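Local coordinates for spore germination protein B3 (Bacillus subtilis subsp. subtilis, PDB 3N54) that takes part, as a membrane-anchored lipoprotein of a spore germinant receptor, in the germination response to a mixture of L-asparagine, glucose, fructose and potassium ions, at residues 7-12 against 23-28; 69-74 against 99-104; 74-79 against 111-116. All blocks are in the same frame, centred on the assembly; numbering follows the deposited sequence.

Contact 1 (7-12 against 23-28)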
ATOM      1  N   PHE A   7      25.600  16.544 -22.308  1.00 49.38           N
ATOM      2  CA  PHE A   7      26.117  17.141 -21.071  1.00 50.35           C
ATOM      3  C   PHE A   7      25.526  18.501 -20.723  1.00 49.41           C
ATOM      4  O   PHE A   7      25.821  19.035 -19.652  1.00 51.27           O
ATOM      5  CB  PHE A   7      27.637  17.286 -21.163  1.00 53.18           C
ATOM      6  CG  PHE A   7      28.339  16.016 -21.528  1.00 54.07           C
ATOM      7  CD1 PHE A   7      28.765  15.792 -22.832  1.00 54.34           C
ATOM      8  CD2 PHE A   7      28.552  15.029 -20.576  1.00 55.32           C
ATOM      9  CE1 PHE A   7      29.412  14.607 -23.182  1.00 55.79           C
ATOM     10  CE2 PHE A   7      29.198  13.841 -20.915  1.00 57.25           C
ATOM     11  CZ  PHE A   7      29.626  13.631 -22.225  1.00 56.88           C
ATOM     12  N   ALA A   8      24.701  19.059 -21.610  1.00 46.99           N
ATOM     13  CA  ALA A   8      24.102  20.378 -21.400  1.00 45.78           C
ATOM     14  C   ALA A   8      22.610  20.359 -21.719  1.00 42.71           C
ATOM     15  O   ALA A   8      22.160  19.600 -22.578  1.00 41.52           O
ATOM     16  CB  ALA A   8      24.811  21.414 -22.257  1.00 47.23           C
ATOM     17  N   ARG A   9      21.854  21.212 -21.035  1.00 41.69           N
ATOM     18  CA  ARG A   9      20.405  21.262 -21.192  1.00 39.61           C
ATOM     19  C   ARG A   9      19.901  22.595 -21.718  1.00 38.01           C
ATOM     20  O   ARG A   9      20.465  23.650 -21.428  1.00 38.75           O
ATOM     21  CB  ARG A   9      19.718  20.937 -19.858  1.00 40.37           C
ATOM     22  CG  ARG A   9      19.573  19.445 -19.626  1.00 43.55           C
ATOM     23  CD  ARG A   9      19.193  19.102 -18.195  1.00 49.02           C
ATOM     24  NE  ARG A   9      17.918  19.675 -17.761  1.00 51.36           N
ATOM     25  CZ  ARG A   9      17.761  20.638 -16.842  1.00 54.61           C
ATOM     26  NH1 ARG A   9      18.799  21.184 -16.210  1.00 57.60           N
ATOM     27  NH2 ARG A   9      16.535  21.054 -16.539  1.00 54.97           N
ATOM     28  N   GLY A  10      18.825  22.515 -22.496  1.00 35.53           N
ATOM     29  CA  GLY A  10      18.148  23.678 -23.044  1.00 34.54           C
ATOM     30  C   GLY A  10      16.658  23.556 -22.792  1.00 32.52           C
ATOM     31  O   GLY A  10      16.185  22.510 -22.349  1.00 31.76           O
ATOM     32  N   LEU A  11      15.917  24.615 -23.100  1.00 31.68           N
ATOM     33  CA  LEU A  11      14.484  24.649 -22.861  1.00 30.33           C
ATOM     34  C   LEU A  11      13.751  25.480 -23.902  1.00 30.66           C
ATOM     35  O   LEU A  11      14.165  26.596 -24.217  1.00 31.23           O
ATOM     36  CB  LEU A  11      14.202  25.234 -21.481  1.00 30.01           C
ATOM     37  CG  LEU A  11      12.738  25.478 -21.099  1.00 29.28           C
ATOM     38  CD1 LEU A  11      11.936  24.171 -21.101  1.00 27.38           C
ATOM     39  CD2 LEU A  11      12.656  26.173 -19.742  1.00 28.33           C
ATOM     40  N   ALA A  12      12.659  24.916 -24.419  1.00 30.12           N
ATOM     41  CA  ALA A  12      11.749  25.622 -25.299  1.00 30.91           C
ATOM     42  C   ALA A  12      10.487  25.912 -24.504  1.00 30.52           C
ATOM     43  O   ALA A  12       9.954  25.013 -23.844  1.00 30.23           O
ATOM     44  CB  ALA A  12      11.417  24.784 -26.521  1.00 31.65           C
ATOM     45  N   LEU A  23       6.353  23.363 -22.138  1.00 34.27           N
ATOM     46  CA  LEU A  23       7.785  23.462 -21.924  1.00 32.74           C
ATOM     47  C   LEU A  23       8.409  22.174 -22.416  1.00 33.13           C
ATOM     48  O   LEU A  23       8.048  21.104 -21.942  1.00 33.86           O
ATOM     49  CB  LEU A  23       8.118  23.655 -20.451  1.00 32.71           C
ATOM     50  CG  LEU A  23       7.919  25.049 -19.862  1.00 32.63           C
ATOM     51  CD1 LEU A  23       6.443  25.413 -19.769  1.00 33.59           C
ATOM     52  CD2 LEU A  23       8.578  25.133 -18.493  1.00 32.77           C
ATOM     53  N   THR A  24       9.306  22.272 -23.396  1.00 32.61           N
ATOM     54  CA  THR A  24      10.018  21.101 -23.893  1.00 32.94           C
ATOM     55  C   THR A  24      11.492  21.250 -23.551  1.00 31.99           C
ATOM     56  O   THR A  24      12.188  22.088 -24.122  1.00 31.12           O
ATOM     57  CB  THR A  24       9.858  20.914 -25.412  1.00 34.29           C
ATOM     58  OG1 THR A  24       8.474  20.985 -25.766  1.00 35.11           O
ATOM     59  CG2 THR A  24      10.421  19.548 -25.853  1.00 35.21           C
ATOM     60  N   TYR A  25      11.957  20.456 -22.593  1.00 32.21           N
ATOM     61  CA  TYR A  25      13.365  20.449 -22.233  1.00 32.44           C
ATOM     62  C   TYR A  25      14.155  19.741 -23.328  1.00 33.29           C
ATOM     63  O   TYR A  25      13.597  18.964 -24.103  1.00 34.23           O
ATOM     64  CB  TYR A  25      13.578  19.807 -20.865  1.00 33.50           C
ATOM     65  CG  TYR A  25      13.119  20.703 -19.740  1.00 33.82           C
ATOM     66  CD1 TYR A  25      11.769  20.820 -19.420  1.00 33.58           C
ATOM     67  CD2 TYR A  25      14.035  21.455 -19.016  1.00 35.22           C
ATOM     68  CE1 TYR A  25      11.347  21.654 -18.400  1.00 35.62           C
ATOM     69  CE2 TYR A  25      13.625  22.290 -17.992  1.00 36.55           C
ATOM     70  CZ  TYR A  25      12.280  22.383 -17.685  1.00 37.13           C
ATOM     71  OH  TYR A  25      11.882  23.214 -16.664  1.00 40.03           O
ATOM     72  N   GLN A  26      15.446  20.042 -23.401  1.00 33.63           N
ATOM     73  CA  GLN A  26      16.301  19.567 -24.486  1.00 34.78           C
ATOM     74  C   GLN A  26      17.649  19.083 -23.966  1.00 35.61           C
ATOM     75  O   GLN A  26      18.264  19.720 -23.112  1.00 35.26           O
ATOM     76  CB  GLN A  26      16.558  20.708 -25.475  1.00 35.31           C
ATOM     77  CG  GLN A  26      15.300  21.458 -25.967  1.00 35.40           C
ATOM     78  CD  GLN A  26      14.415  20.611 -26.859  1.00 36.89           C
ATOM     79  OE1 GLN A  26      13.235  20.904 -27.043  1.00 38.57           O
ATOM     80  NE2 GLN A  26      14.984  19.563 -27.427  1.00 37.62           N
ATOM     81  N   ASN A  27      18.100  17.953 -24.496  1.00 37.11           N
ATOM     82  CA  ASN A  27      19.408  17.418 -24.189  1.00 38.47           C
ATOM     83  C   ASN A  27      20.310  17.835 -25.335  1.00 39.71           C
ATOM     84  O   ASN A  27      20.250  17.262 -26.424  1.00 40.79           O
ATOM     85  CB  ASN A  27      19.330  15.901 -24.028  1.00 39.73           C
ATOM     86  CG  ASN A  27      18.414  15.485 -22.882  1.00 39.87           C
ATOM     87  OD1 ASN A  27      17.488  14.683 -23.060  1.00 42.18           O
ATOM     88  ND2 ASN A  27      18.653  16.045 -21.711  1.00 38.08           N
ATOM     89  N   LEU A  28      21.130  18.854 -25.100  1.00 40.49           N
ATOM     90  CA  LEU A  28      21.915  19.456 -26.181  1.00 42.64           C
ATOM     91  C   LEU A  28      23.028  18.528 -26.670  1.00 45.34           C
ATOM     92  O   LEU A  28      23.700  17.863 -25.876  1.00 45.27           O
ATOM     93  CB  LEU A  28      22.492  20.810 -25.753  1.00 43.10           C
ATOM     94  CG  LEU A  28      21.465  21.837 -25.250  1.00 41.44           C
ATOM     95  CD1 LEU A  28      22.164  23.128 -24.885  1.00 41.46           C
ATOM     96  CD2 LEU A  28      20.355  22.082 -26.279  1.00 39.27           C
TER
HETATM   97  O   HOH W   1      25.977  18.158 -24.510  1.00 52.28           O
HETATM   98  O   HOH W   2      21.180  16.717 -21.224  1.00 43.89           O
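Gly10 and Gln26 bond to each other twice through their backbones: Gly10 N donates to Gln26 O at 2.9 Å, and Gln26 N returns a bond to Gly10 O at 2.8 Å. They form a hydrogen-bonded pair of the antiparallel beta hairpin made by strands 8-15 and 21-28. Ala12 and Thr24 repeat the pattern with two more bonds, the straighter running from Ala12 N to Thr24 O (168° at the hydrogen). Toward the other end Leu28 N donates to Ala8 O, and a water that accepts from Phe7 N and donates to Leu28 O bridges the two segments. A second water accepts from Asn27 ND2 and gives a weak bond to Ala8 O.

Between these rungs lie the non-hydrogen-bonded pairs Arg9-Asn27 and Leu11-Tyr25, whose side chains share one face of the sheet. Leu11 has CG anti to its backbone N (chi1 174°), and its CD1 stands over the centre of the Tyr25 ring, 3.6 Å from the centroid, in a CH-pi contact. The same methyl reaches CB of Leu23 at 3.9 Å. Arg9 NH2 lies 3.5 Å from Tyr25 CE2; the guanidinium and ring planes are 10° apart, but the approach to the ring is oblique. Strand 21-28 is the middle one of a three-stranded sheet, and from strand 46-55 Lys51 makes a cation-pi contact with the tyrosine.

On the other face, which carries Ala8, Ala12, Thr24, Gln26 and Leu28, Leu28 leans across the backbone of Gly10. The glycine has no side chain on this face, and Leu28 CG packs 3.9 Å from Gly10 N.

Contact 2 (69-74 against 99-104). With SO4 (sulfate ion), chain D.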
ATOM      1  N   SER A  69       6.006  28.287  -0.558  1.00 48.04           N
ATOM      2  CA  SER A  69       6.171  26.949  -1.119  1.00 47.52           C
ATOM      3  C   SER A  69       5.261  25.966  -0.405  1.00 47.31           C
ATOM      4  O   SER A  69       5.459  25.682   0.778  1.00 48.19           O
ATOM      5  CB  SER A  69       7.620  26.472  -0.988  1.00 47.50           C
ATOM      6  OG  SER A  69       8.490  27.322  -1.710  1.00 50.39           O
ATOM      7  N   ASP A  70       4.264  25.459  -1.121  1.00 46.44           N
ATOM      8  CA  ASP A  70       3.360  24.463  -0.566  1.00 46.67           C
ATOM      9  C   ASP A  70       3.909  23.054  -0.838  1.00 44.88           C
ATOM     10  O   ASP A  70       4.881  22.883  -1.586  1.00 43.91           O
ATOM     11  CB  ASP A  70       1.959  24.617  -1.149  1.00 47.16           C
ATOM     12  CG  ASP A  70       1.873  24.164  -2.586  1.00 47.67           C
ATOM     13  OD1 ASP A  70       2.897  24.207  -3.301  1.00 48.78           O
ATOM     14  OD2 ASP A  70       0.770  23.756  -3.000  1.00 51.39           O
ATOM     15  N   HIS A  71       3.266  22.057  -0.241  1.00 44.10           N
ATOM     16  CA  HIS A  71       3.729  20.678  -0.310  1.00 42.75           C
ATOM     17  C   HIS A  71       2.613  19.752  -0.779  1.00 41.33           C
ATOM     18  O   HIS A  71       1.437  20.035  -0.558  1.00 42.46           O
ATOM     19  CB  HIS A  71       4.205  20.234   1.074  1.00 43.56           C
ATOM     20  CG  HIS A  71       5.416  20.962   1.570  1.00 45.41           C
ATOM     21  ND1 HIS A  71       5.386  22.284   1.964  1.00 48.27           N
ATOM     22  CD2 HIS A  71       6.689  20.540   1.768  1.00 46.16           C
ATOM     23  CE1 HIS A  71       6.590  22.650   2.366  1.00 48.93           C
ATOM     24  NE2 HIS A  71       7.400  21.610   2.259  1.00 48.41           N
ATOM     25  N   LEU A  72       2.989  18.640  -1.398  1.00 38.97           N
ATOM     26  CA  LEU A  72       2.034  17.633  -1.853  1.00 37.62           C
ATOM     27  C   LEU A  72       1.376  16.917  -0.682  1.00 37.91           C
ATOM     28  O   LEU A  72       2.052  16.468   0.236  1.00 37.74           O
ATOM     29  CB  LEU A  72       2.735  16.600  -2.732  1.00 36.25           C
ATOM     30  CG  LEU A  72       3.261  17.081  -4.082  1.00 34.79           C
ATOM     31  CD1 LEU A  72       4.149  16.003  -4.705  1.00 32.68           C
ATOM     32  CD2 LEU A  72       2.113  17.442  -5.007  1.00 33.64           C
ATOM     33  N   LYS A  73       0.054  16.796  -0.727  1.00 38.08           N
ATOM     34  CA  LYS A  73      -0.694  16.112   0.320  1.00 38.93           C
ATOM     35  C   LYS A  73      -0.806  14.612   0.080  1.00 37.65           C
ATOM     36  O   LYS A  73      -0.832  13.828   1.033  1.00 37.49           O
ATOM     37  CB  LYS A  73      -2.094  16.716   0.452  1.00 40.39           C
ATOM     38  CG  LYS A  73      -2.088  18.229   0.709  1.00 43.59           C
ATOM     39  CD  LYS A  73      -1.266  18.618   1.957  1.00 46.47           C
ATOM     40  CE  LYS A  73      -0.980  20.117   2.012  1.00 48.00           C
ATOM     41  NZ  LYS A  73       0.206  20.395   2.869  1.00 48.53           N
ATOM     42  N   VAL A  74      -0.888  14.220  -1.187  1.00 36.27           N
ATOM     43  CA  VAL A  74      -1.059  12.823  -1.538  1.00 35.43           C
ATOM     44  C   VAL A  74      -0.378  12.506  -2.864  1.00 34.43           C
ATOM     45  O   VAL A  74      -0.465  13.281  -3.819  1.00 34.14           O
ATOM     46  CB  VAL A  74      -2.570  12.445  -1.588  1.00 36.53           C
ATOM     47  CG1 VAL A  74      -3.328  13.374  -2.517  1.00 36.32           C
ATOM     48  CG2 VAL A  74      -2.764  10.982  -2.008  1.00 35.62           C
ATOM     49  N   GLU A  99       8.989  19.238  -1.842  1.00 43.03           N
ATOM     50  CA  GLU A  99       7.593  19.058  -2.261  1.00 42.52           C
ATOM     51  C   GLU A  99       6.867  18.106  -1.299  1.00 42.21           C
ATOM     52  O   GLU A  99       5.638  17.993  -1.337  1.00 41.77           O
ATOM     53  CB  GLU A  99       7.490  18.486  -3.676  1.00 41.87           C
ATOM     54  CG  GLU A  99       8.159  19.307  -4.768  1.00 43.77           C
ATOM     55  CD  GLU A  99       8.114  18.617  -6.136  1.00 46.43           C
ATOM     56  OE1 GLU A  99       9.199  18.317  -6.705  1.00 47.38           O
ATOM     57  OE2 GLU A  99       6.989  18.355  -6.639  1.00 49.25           O
ATOM     58  N   LEU A 100       7.624  17.413  -0.451  1.00 41.76           N
ATOM     59  CA  LEU A 100       7.047  16.406   0.433  1.00 41.93           C
ATOM     60  C   LEU A 100       7.239  16.711   1.901  1.00 42.97           C
ATOM     61  O   LEU A 100       8.165  17.411   2.291  1.00 43.66           O
ATOM     62  CB  LEU A 100       7.655  15.034   0.143  1.00 41.22           C
ATOM     63  CG  LEU A 100       7.348  14.442  -1.228  1.00 40.46           C
ATOM     64  CD1 LEU A 100       8.210  13.210  -1.486  1.00 40.77           C
ATOM     65  CD2 LEU A 100       5.872  14.111  -1.357  1.00 38.37           C
ATOM     66  N   ARG A 101       6.329  16.168   2.696  1.00 43.52           N
ATOM     67  CA  ARG A 101       6.377  16.232   4.143  1.00 44.51           C
ATOM     68  C   ARG A 101       6.272  14.819   4.676  1.00 44.22           C
ATOM     69  O   ARG A 101       5.781  13.918   3.988  1.00 43.20           O
ATOM     70  CB  ARG A 101       5.211  17.040   4.689  1.00 45.35           C
ATOM     71  CG  ARG A 101       5.275  18.504   4.351  1.00 46.48           C
ATOM     72  CD  ARG A 101       4.176  19.275   5.058  1.00 48.13           C
ATOM     73  NE  ARG A 101       4.404  20.716   4.978  1.00 50.44           N
ATOM     74  CZ  ARG A 101       5.250  21.399   5.754  1.00 52.52           C
ATOM     75  NH1 ARG A 101       5.372  22.713   5.595  1.00 53.33           N
ATOM     76  NH2 ARG A 101       5.982  20.784   6.687  1.00 53.38           N
ATOM     77  N   ARG A 102       6.725  14.637   5.912  1.00 44.84           N
ATOM     78  CA  ARG A 102       6.594  13.364   6.603  1.00 44.69           C
ATOM     79  C   ARG A 102       5.152  12.859   6.525  1.00 43.55           C
ATOM     80  O   ARG A 102       4.927  11.677   6.339  1.00 43.35           O
ATOM     81  CB  ARG A 102       7.013  13.520   8.071  1.00 46.44           C
ATOM     82  CG  ARG A 102       6.867  12.261   8.920  1.00 47.81           C
ATOM     83  CD  ARG A 102       7.114  12.577  10.389  1.00 51.35           C
ATOM     84  NE  ARG A 102       8.490  13.016  10.648  1.00 53.10           N
ATOM     85  CZ  ARG A 102       9.526  12.202  10.866  1.00 54.70           C
ATOM     86  NH1 ARG A 102       9.372  10.878  10.851  1.00 54.69           N
ATOM     87  NH2 ARG A 102      10.729  12.715  11.103  1.00 56.44           N
ATOM     88  N   SER A 103       4.191  13.773   6.644  1.00 43.04           N
ATOM     89  CA  SER A 103       2.773  13.430   6.652  1.00 42.73           C
ATOM     90  C   SER A 103       2.084  13.327   5.270  1.00 41.16           C
ATOM     91  O   SER A 103       0.887  13.044   5.213  1.00 41.54           O
ATOM     92  CB  SER A 103       2.022  14.456   7.501  1.00 43.85           C
ATOM     93  OG  SER A 103       2.086  15.726   6.895  1.00 43.98           O
ATOM     94  N   SER A 104       2.804  13.564   4.175  1.00 39.23           N
ATOM     95  CA  SER A 104       2.232  13.377   2.841  1.00 37.86           C
ATOM     96  C   SER A 104       1.824  11.915   2.678  1.00 37.50           C
ATOM     97  O   SER A 104       2.586  11.022   3.044  1.00 37.29           O
ATOM     98  CB  SER A 104       3.232  13.743   1.745  1.00 36.70           C
ATOM     99  OG  SER A 104       3.664  15.083   1.858  1.00 36.98           O
TER
HETATM  100  S   SO4 D   3      10.317  16.224  10.409  1.00 55.26           S
HETATM  101  O1  SO4 D   3       9.953  17.207  11.431  1.00 54.04           O
HETATM  102  O2  SO4 D   3      10.935  16.933   9.289  1.00 55.17           O
HETATM  103  O3  SO4 D   3       9.122  15.543   9.909  1.00 55.33           O
HETATM  104  O4  SO4 D   3      11.227  15.213  10.957  1.00 54.15           O
HETATM  105  O   HOH W   3      -1.323  14.801   3.861  1.00 63.62           O
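Ser104 OG is held by both segments: it donates to Leu72 O at 2.7 Å, nearly along the C=O axis, and accepts from Arg101 N at 3.0 Å, with 161° at the hydrogen. Arg101 to Ser104 form a type I beta turn, closed by the bond from Ser104 N to Arg101 O, so the hydroxyl adds a side-chain tie across the turn while fastening it to the neighbouring loop. Both loops run into parallel strands, 74-77 and 105-109, of a beta-alpha-beta crossover, and the backbone bonding of Lys73 with Tyr105 begins their pairing. A water donating to Lys73 O and Ser103 O also bridges the loops. Nearer the start of the turn segment, Leu72 N donates to Glu99 O at 2.7 Å.

His71 and Arg101 pack together. With CG anti to its carbonyl carbon (chi1 -66°), His71 holds its ring against the extended arginine chain, whose NE lies 3.5 Å above the ring plane and toward the rim. The two side chains cross at about a right angle, the guanidinium tilted 41° from the ring. Along the ring's edge, His71 CD2 faces Leu100 O at 3.5 Å. An alanine in place of His71 would probably take away the flat surface against which NE and NH1 rest, leaving the guanidinium to be held by its other hydrogen bonds. Lys73 NZ comes within 4.7 Å of Arg101 NE, a like-charge proximity that a second sulfate beside Arg101 may soften.

Arg102, the second residue of the turn, grips a sulfate, probably from the crystallisation liquor, edge-on: its NE donates to O3, and its NH2 to O4 at 2.6 Å.

Contact 3 (74-79 against 111-116)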
ATOM      1  N   VAL A  74      -0.888  14.220  -1.187  1.00 36.27           N
ATOM      2  CA  VAL A  74      -1.059  12.823  -1.538  1.00 35.43           C
ATOM      3  C   VAL A  74      -0.378  12.506  -2.864  1.00 34.43           C
ATOM      4  O   VAL A  74      -0.465  13.281  -3.819  1.00 34.14           O
ATOM      5  CB  VAL A  74      -2.570  12.445  -1.588  1.00 36.53           C
ATOM      6  CG1 VAL A  74      -3.328  13.374  -2.517  1.00 36.32           C
ATOM      7  CG2 VAL A  74      -2.764  10.982  -2.008  1.00 35.62           C
ATOM      8  N   ILE A  75       0.331  11.378  -2.887  1.00 33.82           N
ATOM      9  CA  ILE A  75       0.962  10.846  -4.082  1.00 33.16           C
ATOM     10  C   ILE A  75       0.306   9.501  -4.388  1.00 33.30           C
ATOM     11  O   ILE A  75       0.306   8.609  -3.532  1.00 33.18           O
ATOM     12  CB  ILE A  75       2.465  10.587  -3.889  1.00 32.97           C
ATOM     13  CG1 ILE A  75       3.198  11.840  -3.387  1.00 34.54           C
ATOM     14  CG2 ILE A  75       3.077  10.101  -5.184  1.00 31.86           C
ATOM     15  CD1 ILE A  75       3.212  12.945  -4.365  1.00 37.06           C
ATOM     16  N   LEU A  76      -0.238   9.360  -5.594  1.00 33.18           N
ATOM     17  CA  LEU A  76      -0.887   8.131  -6.033  1.00 33.59           C
ATOM     18  C   LEU A  76      -0.066   7.486  -7.138  1.00 33.17           C
ATOM     19  O   LEU A  76       0.190   8.112  -8.167  1.00 33.04           O
ATOM     20  CB  LEU A  76      -2.296   8.436  -6.534  1.00 34.85           C
ATOM     21  CG  LEU A  76      -3.182   7.259  -6.943  1.00 36.19           C
ATOM     22  CD1 LEU A  76      -3.455   6.340  -5.749  1.00 36.59           C
ATOM     23  CD2 LEU A  76      -4.474   7.777  -7.530  1.00 37.14           C
ATOM     24  N   LEU A  77       0.340   6.237  -6.930  1.00 32.80           N
ATOM     25  CA  LEU A  77       1.192   5.529  -7.880  1.00 32.71           C
ATOM     26  C   LEU A  77       0.391   4.536  -8.705  1.00 33.42           C
ATOM     27  O   LEU A  77      -0.383   3.750  -8.163  1.00 34.08           O
ATOM     28  CB  LEU A  77       2.321   4.795  -7.145  1.00 32.58           C
ATOM     29  CG  LEU A  77       3.242   5.620  -6.242  1.00 32.44           C
ATOM     30  CD1 LEU A  77       4.257   4.715  -5.554  1.00 33.91           C
ATOM     31  CD2 LEU A  77       3.967   6.722  -7.019  1.00 32.01           C
ATOM     32  N   GLY A  78       0.580   4.584 -10.022  1.00 33.66           N
ATOM     33  CA  GLY A  78      -0.090   3.680 -10.943  1.00 34.47           C
ATOM     34  C   GLY A  78       0.492   2.282 -10.888  1.00 34.87           C
ATOM     35  O   GLY A  78       1.662   2.093 -10.547  1.00 33.88           O
ATOM     36  N   GLU A  79      -0.332   1.309 -11.254  1.00 36.29           N
ATOM     37  CA  GLU A  79       0.013  -0.103 -11.112  1.00 37.20           C
ATOM     38  C   GLU A  79       1.230  -0.505 -11.928  1.00 37.53           C
ATOM     39  O   GLU A  79       2.148  -1.132 -11.406  1.00 37.38           O
ATOM     40  CB  GLU A  79      -1.182  -0.983 -11.495  1.00 38.35           C
ATOM     41  CG  GLU A  79      -0.901  -2.476 -11.393  1.00 39.03           C
ATOM     42  CD  GLU A  79      -2.130  -3.339 -11.617  1.00 40.49           C
ATOM     43  OE1 GLU A  79      -3.244  -2.790 -11.734  1.00 40.74           O
ATOM     44  OE2 GLU A  79      -1.972  -4.577 -11.675  1.00 41.25           O
ATOM     45  N   GLY A 111      -4.565  -0.217 -11.837  1.00 42.29           N
ATOM     46  CA  GLY A 111      -4.590   0.445 -13.131  1.00 43.10           C
ATOM     47  C   GLY A 111      -3.907   1.806 -13.057  1.00 42.09           C
ATOM     48  O   GLY A 111      -3.036   2.033 -12.223  1.00 41.06           O
ATOM     49  N   ASN A 112      -4.338   2.710 -13.923  1.00 42.95           N
ATOM     50  CA  ASN A 112      -3.732   4.030 -14.083  1.00 42.30           C
ATOM     51  C   ASN A 112      -4.139   5.028 -12.980  1.00 40.86           C
ATOM     52  O   ASN A 112      -5.325   5.254 -12.731  1.00 41.47           O
ATOM     53  CB  ASN A 112      -4.080   4.541 -15.496  1.00 43.82           C
ATOM     54  CG  ASN A 112      -3.653   5.959 -15.736  1.00 45.87           C
ATOM     55  OD1 ASN A 112      -4.367   6.906 -15.382  1.00 49.94           O
ATOM     56  ND2 ASN A 112      -2.497   6.128 -16.379  1.00 50.28           N
ATOM     57  N   ALA A 113      -3.140   5.618 -12.328  1.00 38.93           N
ATOM     58  CA  ALA A 113      -3.352   6.583 -11.237  1.00 38.06           C
ATOM     59  C   ALA A 113      -4.042   7.877 -11.670  1.00 38.41           C
ATOM     60  O   ALA A 113      -4.867   8.413 -10.934  1.00 38.21           O
ATOM     61  CB  ALA A 113      -2.025   6.914 -10.563  1.00 36.43           C
ATOM     62  N   ALA A 114      -3.692   8.386 -12.848  1.00 38.80           N
ATOM     63  CA  ALA A 114      -4.282   9.634 -13.347  1.00 39.79           C
ATOM     64  C   ALA A 114      -5.808   9.519 -13.511  1.00 41.95           C
ATOM     65  O   ALA A 114      -6.538  10.469 -13.235  1.00 42.18           O
ATOM     66  CB  ALA A 114      -3.616  10.063 -14.662  1.00 39.19           C
ATOM     67  N   ASP A 115      -6.282   8.345 -13.923  1.00 43.89           N
ATOM     68  CA  ASP A 115      -7.718   8.107 -14.091  1.00 46.81           C
ATOM     69  C   ASP A 115      -8.507   8.071 -12.781  1.00 47.55           C
ATOM     70  O   ASP A 115      -9.726   8.222 -12.795  1.00 48.87           O
ATOM     71  CB  ASP A 115      -7.964   6.793 -14.849  1.00 48.38           C
ATOM     72  CG  ASP A 115      -7.518   6.858 -16.300  1.00 50.24           C
ATOM     73  OD1 ASP A 115      -6.994   7.903 -16.740  1.00 51.60           O
ATOM     74  OD2 ASP A 115      -7.703   5.848 -17.009  1.00 55.14           O
ATOM     75  N   VAL A 116      -7.826   7.857 -11.658  1.00 47.04           N
ATOM     76  CA  VAL A 116      -8.505   7.810 -10.365  1.00 47.98           C
ATOM     77  C   VAL A 116      -8.920   9.215  -9.913  1.00 48.78           C
ATOM     78  O   VAL A 116      -9.972   9.377  -9.308  1.00 49.91           O
ATOM     79  CB  VAL A 116      -7.641   7.119  -9.297  1.00 46.94           C
ATOM     80  CG1 VAL A 116      -8.320   7.179  -7.931  1.00 47.30           C
ATOM     81  CG2 VAL A 116      -7.371   5.677  -9.705  1.00 46.55           C
TER
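A beta-alpha-beta crossover turns from strand into helix at this contact: strand 74-77 ends, Gly78 takes the N-cap position, and helix 79-84 begins against the loop that follows the parallel neighbour strand 105-109. Glu79, the first residue of the helix, holds Gly111 by two bonds. Its backbone N donates to Gly111 O at 3.0 Å and almost straight, 174° at the hydrogen. Its carboxylate reaches back, OE1 taking Gly111 N at 2.9 Å on the anti lone pair. The side chain can do this because CG is anti to the backbone N (chi1 179°) and the chain continues extended beyond it. Gly111 has a positive phi of 73°, a backbone shape that favours glycine.

Apolar contacts lie beside this clasp. Ala113 CB nestles against the backbone at the end of the strand, 3.5 Å from Leu76 O and equally close to Gly78 N. Leu76 CD2 packs 3.7 Å from Val116 CB, the two side chains crossing at about a right angle, and Val170 of strand 165-172 touches both residues. Within the loop, Asn112 OD1 accepts from Asp115 N at 2.8 Å, an Asx motif within the turn from which Ala113 and Val116 meet Leu76.

The other carboxylate oxygen of Glu79, OE2, forms a salt bridge with Arg83 one turn along the helix. With an amide on one oxygen, an arginine on the other and the start of a helix at its base, the carboxylate is likely to favour its charged form, which would strengthen its hold on the Gly111 amide.

How the contacts relate
Contact 1 stands apart: its centre is about 28 Å from those of the other two, and its hairpin belongs to the separate three-stranded sheet. Contacts 2 and 3 instead serve opposite ends of one parallel strand pair, 74-77 with 105-109; they share Val74, and Leu100 CD2 of contact 2 packs on Ile75 CG1 of contact 3 at 4.1 Å. Contacts 1 and 2 are surface contacts, contact 3 partly buried. The chemistry follows: regular backbone rungs in the hairpin, a serine hydroxyl and an arginine laid over histidine between two surface loops, and in contact 3 a carboxylate clasp beside aliphatic packing where strand gives way to helix.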